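PDB 2GMQ: pheromone response PrgU-like domain-containing protein from Enterococcus faecalis, which is of uncharacterised function but, as a plasmid-encoded PrgU-like protein of the PUA clan, is probably linked to the pheromone response. Local coordinates for residues V35-K40 with P95-K100. Sequence-based numbering, arbitrary orientation. Where two conformers were deposited one is given.
Sequences VKVRLK and PVFFIK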
ATOM      1  N   VAL A  35      -7.837 -15.064  16.101  1.00 25.60           N
ATOM      2  CA  VAL A  35      -8.442 -16.402  16.027  1.00 26.75           C
ATOM      3  C   VAL A  35      -7.663 -17.159  14.932  1.00 26.90           C
ATOM      4  O   VAL A  35      -7.281 -18.325  15.105  1.00 29.01           O
ATOM      5  CB  VAL A  35      -9.963 -16.289  15.653  1.00 27.59           C
ATOM      6  CG1 VAL A  35     -10.542 -17.688  15.245  1.00 27.85           C
ATOM      7  CG2 VAL A  35     -10.770 -15.692  16.820  1.00 26.96           C
ATOM      8  N   LYS A  36      -7.482 -16.492  13.793  1.00 27.22           N
ATOM      9  CA  LYS A  36      -6.806 -17.184  12.697  1.00 27.69           C
ATOM     10  C   LYS A  36      -6.166 -16.174  11.721  1.00 28.18           C
ATOM     11  O   LYS A  36      -6.482 -14.978  11.763  1.00 28.53           O
ATOM     12  CB  LYS A  36      -7.811 -18.103  11.969  1.00 28.25           C
ATOM     13  CG  LYS A  36      -8.887 -17.324  11.229  1.00 30.94           C
ATOM     14  CD  LYS A  36      -9.723 -18.188  10.298  1.00 32.48           C
ATOM     15  CE  LYS A  36     -11.044 -18.628  10.917  1.00 37.08           C
ATOM     16  NZ  LYS A  36     -11.934 -19.271   9.789  1.00 39.44           N
ATOM     17  N   VAL A  37      -5.190 -16.667  10.937  1.00 26.69           N
ATOM     18  CA  VAL A  37      -4.532 -15.824   9.937  1.00 27.08           C
ATOM     19  C   VAL A  37      -4.602 -16.667   8.636  1.00 26.46           C
ATOM     20  O   VAL A  37      -4.533 -17.949   8.674  1.00 27.14           O
ATOM     21  CB  VAL A  37      -3.055 -15.513  10.246  1.00 26.69           C
ATOM     22  CG1 VAL A  37      -2.891 -14.947  11.692  1.00 26.55           C
ATOM     23  CG2 VAL A  37      -2.203 -16.751  10.177  1.00 32.03           C
ATOM     24  N   ARG A  38      -4.794 -15.988   7.524  1.00 25.78           N
ATOM     25  CA  ARG A  38      -4.843 -16.644   6.267  1.00 27.16           C
ATOM     26  C   ARG A  38      -3.835 -16.001   5.366  1.00 26.89           C
ATOM     27  O   ARG A  38      -3.786 -14.791   5.285  1.00 28.37           O
ATOM     28  CB  ARG A  38      -6.283 -16.426   5.782  1.00 28.79           C
ATOM     29  CG  ARG A  38      -6.579 -16.721   4.391  1.00 30.53           C
ATOM     30  CD  ARG A  38      -7.990 -16.091   4.083  1.00 39.60           C
ATOM     31  NE  ARG A  38      -8.158 -16.087   2.645  1.00 42.53           N
ATOM     32  CZ  ARG A  38      -9.149 -16.700   1.984  1.00 46.80           C
ATOM     33  NH1 ARG A  38     -10.104 -17.361   2.662  1.00 43.39           N
ATOM     34  NH2 ARG A  38      -9.176 -16.655   0.646  1.00 47.60           N
ATOM     35  N   LEU A  39      -3.052 -16.784   4.606  1.00 27.17           N
ATOM     36  CA  LEU A  39      -2.111 -16.166   3.688  1.00 26.91           C
ATOM     37  C   LEU A  39      -2.833 -15.454   2.560  1.00 26.80           C
ATOM     38  O   LEU A  39      -3.856 -15.941   1.999  1.00 27.06           O
ATOM     39  CB  LEU A  39      -1.168 -17.225   3.029  1.00 27.61           C
ATOM     40  CG  LEU A  39       0.157 -17.446   3.747  1.00 30.06           C
ATOM     41  CD1 LEU A  39       1.079 -16.317   3.653  1.00 28.48           C
ATOM     42  CD2 LEU A  39      -0.100 -17.800   5.260  1.00 33.22           C
ATOM     43  N   LYS A  40      -2.281 -14.307   2.189  1.00 26.51           N
ATOM     44  CA  LYS A  40      -2.777 -13.581   1.033  0.50 25.58           C
ATOM     45  C   LYS A  40      -2.550 -14.363  -0.267  1.00 25.49           C
ATOM     46  O   LYS A  40      -1.672 -15.247  -0.349  1.00 23.84           O
ATOM     47  CB  LYS A  40      -2.144 -12.198   0.968  0.50 27.10           C
ATOM     48  CG  LYS A  40      -2.908 -11.180   1.830  0.50 26.88           C
ATOM     49  CD  LYS A  40      -2.245  -9.843   1.740  0.50 30.27           C
ATOM     50  CE  LYS A  40      -3.026  -8.776   2.489  0.50 26.97           C
ATOM     51  NZ  LYS A  40      -2.094  -7.816   3.120  0.50 27.57           N
ATOM     52  N   PRO A  95      -3.163 -21.337   2.609  1.00 27.44           N
ATOM     53  CA  PRO A  95      -3.017 -21.881   3.980  1.00 26.50           C
ATOM     54  C   PRO A  95      -3.681 -20.971   5.021  1.00 27.13           C
ATOM     55  O   PRO A  95      -3.529 -19.751   4.913  1.00 25.61           O
ATOM     56  CB  PRO A  95      -1.504 -21.837   4.247  1.00 28.58           C
ATOM     57  CG  PRO A  95      -0.848 -21.372   3.068  1.00 31.60           C
ATOM     58  CD  PRO A  95      -1.871 -20.954   2.009  1.00 27.09           C
ATOM     59  N   VAL A  96      -4.280 -21.581   6.072  1.00 27.50           N
ATOM     60  CA  VAL A  96      -4.876 -20.864   7.175  1.00 27.34           C
ATOM     61  C   VAL A  96      -4.343 -21.528   8.444  1.00 27.48           C
ATOM     62  O   VAL A  96      -4.289 -22.797   8.505  1.00 25.90           O
ATOM     63  CB  VAL A  96      -6.410 -21.062   7.144  1.00 29.09           C
ATOM     64  CG1 VAL A  96      -7.086 -20.458   8.356  1.00 28.10           C
ATOM     65  CG2 VAL A  96      -6.985 -20.604   5.776  1.00 32.17           C
ATOM     66  N   PHE A  97      -4.022 -20.684   9.430  1.00 27.44           N
ATOM     67  CA  PHE A  97      -3.546 -21.234  10.740  1.00 28.18           C
ATOM     68  C   PHE A  97      -4.442 -20.702  11.824  1.00 29.86           C
ATOM     69  O   PHE A  97      -4.833 -19.520  11.768  1.00 30.38           O
ATOM     70  CB  PHE A  97      -2.138 -20.755  11.036  1.00 29.82           C
ATOM     71  CG  PHE A  97      -1.142 -21.299  10.061  1.00 27.25           C
ATOM     72  CD1 PHE A  97      -0.543 -22.556  10.289  1.00 28.60           C
ATOM     73  CD2 PHE A  97      -0.780 -20.520   8.919  1.00 30.11           C
ATOM     74  CE1 PHE A  97       0.391 -23.111   9.384  1.00 28.14           C
ATOM     75  CE2 PHE A  97       0.163 -21.059   7.985  1.00 32.21           C
ATOM     76  CZ  PHE A  97       0.754 -22.329   8.210  1.00 29.86           C
ATOM     77  N   PHE A  98      -4.712 -21.554  12.804  1.00 28.16           N
ATOM     78  CA  PHE A  98      -5.556 -21.126  13.926  1.00 26.90           C
ATOM     79  C   PHE A  98      -4.633 -20.858  15.072  1.00 26.68           C
ATOM     80  O   PHE A  98      -3.808 -21.706  15.426  1.00 29.45           O
ATOM     81  CB  PHE A  98      -6.590 -22.136  14.304  1.00 28.86           C
ATOM     82  CG  PHE A  98      -7.695 -22.276  13.238  1.00 30.89           C
ATOM     83  CD1 PHE A  98      -8.931 -21.669  13.440  1.00 30.76           C
ATOM     84  CD2 PHE A  98      -7.420 -22.896  12.045  1.00 30.18           C
ATOM     85  CE1 PHE A  98      -9.946 -21.764  12.452  1.00 33.75           C
ATOM     86  CE2 PHE A  98      -8.424 -23.028  11.000  1.00 32.95           C
ATOM     87  CZ  PHE A  98      -9.682 -22.448  11.204  1.00 34.36           C
ATOM     88  N   ILE A  99      -4.778 -19.670  15.619  1.00 26.09           N
ATOM     89  CA  ILE A  99      -3.797 -19.216  16.611  1.00 26.58           C
ATOM     90  C   ILE A  99      -4.122 -19.773  17.997  1.00 26.95           C
ATOM     91  O   ILE A  99      -5.208 -19.500  18.519  1.00 28.13           O
ATOM     92  CB  ILE A  99      -3.711 -17.705  16.614  1.00 25.03           C
ATOM     93  CG1 ILE A  99      -3.278 -17.126  15.238  1.00 26.41           C
ATOM     94  CG2 ILE A  99      -2.656 -17.226  17.610  1.00 28.82           C
ATOM     95  CD1 ILE A  99      -2.119 -17.869  14.639  1.00 27.87           C
ATOM     96  N   LYS A 100      -3.113 -20.396  18.631  1.00 25.98           N
ATOM     97  CA  LYS A 100      -3.224 -20.910  20.009  1.00 24.78           C
ATOM     98  C   LYS A 100      -2.757 -19.912  21.093  1.00 26.10           C
ATOM     99  O   LYS A 100      -3.431 -19.744  22.161  1.00 26.63           O
ATOM    100  CB  LYS A 100      -2.386 -22.205  20.084  1.00 24.56           C
ATOM    101  CG  LYS A 100      -2.289 -22.770  21.566  1.00 27.83           C
ATOM    102  CD  LYS A 100      -1.884 -24.180  21.605  1.00 31.81           C
ATOM    103  CE  LYS A 100      -0.496 -24.380  21.094  1.00 38.87           C
ATOM    104  NZ  LYS A 100      -0.038 -25.831  21.287  1.00 39.18           N
TER
HETATM  105  O   HOH W   1      -7.744 -19.705  17.333  1.00 30.38           O
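Strands 34-39 and 94-98, the central pair of a four-stranded antiparallel sheet in this PrgU-like domain, illustrate how strand alternation sends neighbouring side chains to the two faces of a sheet while backbone bonds tie the strands together. At Pro95 the carbonyl O accepts the N-H of Leu39, with Leu39 N 3.0 Å from Pro95 O and almost exactly on the C=O axis (178°), while the proline ring meets Leu39 through CD, 3.9 Å from Leu39 CB. Val96 faces Arg38 in a non-hydrogen-bonded pair; its two methyls divide the work, CG2 lying against Arg38 CG and CG1 against Lys36 CD. Its own backbone bonds to Ile83, on the strand that flanks the far side of 94-98. Phe97 and Val37 form the hydrogen-bonded pair, with Phe97 N donating to Val37 O at 2.9 Å and Val37 N returning the bond to Phe97 O. Their side chains occupy the opposite face from Val96, where the rim of the Phe97 ring receives Val37 CG2 and Leu39 CD2, and both Val37 and Phe97 rest on Leu64 of strand 63-68, which belongs to the three-stranded mixed sheet. Back on the Val96 face, Phe98 runs alongside Lys36: Lys36 CB sits 4.0 Å above the ring plane, displaced toward the rim, and the lysine chain, bent at chi3 (98°), brings Lys36 CE to 3.7 Å from Phe98 CE1. The Ile99 and Val37 side chains cross at about a right angle, with the two CG1 atoms in contact. Val35 O is gripped twice, by Ile99 N from above the carbonyl plane and by a water that also donates to Ile99 O at 2.8 Å.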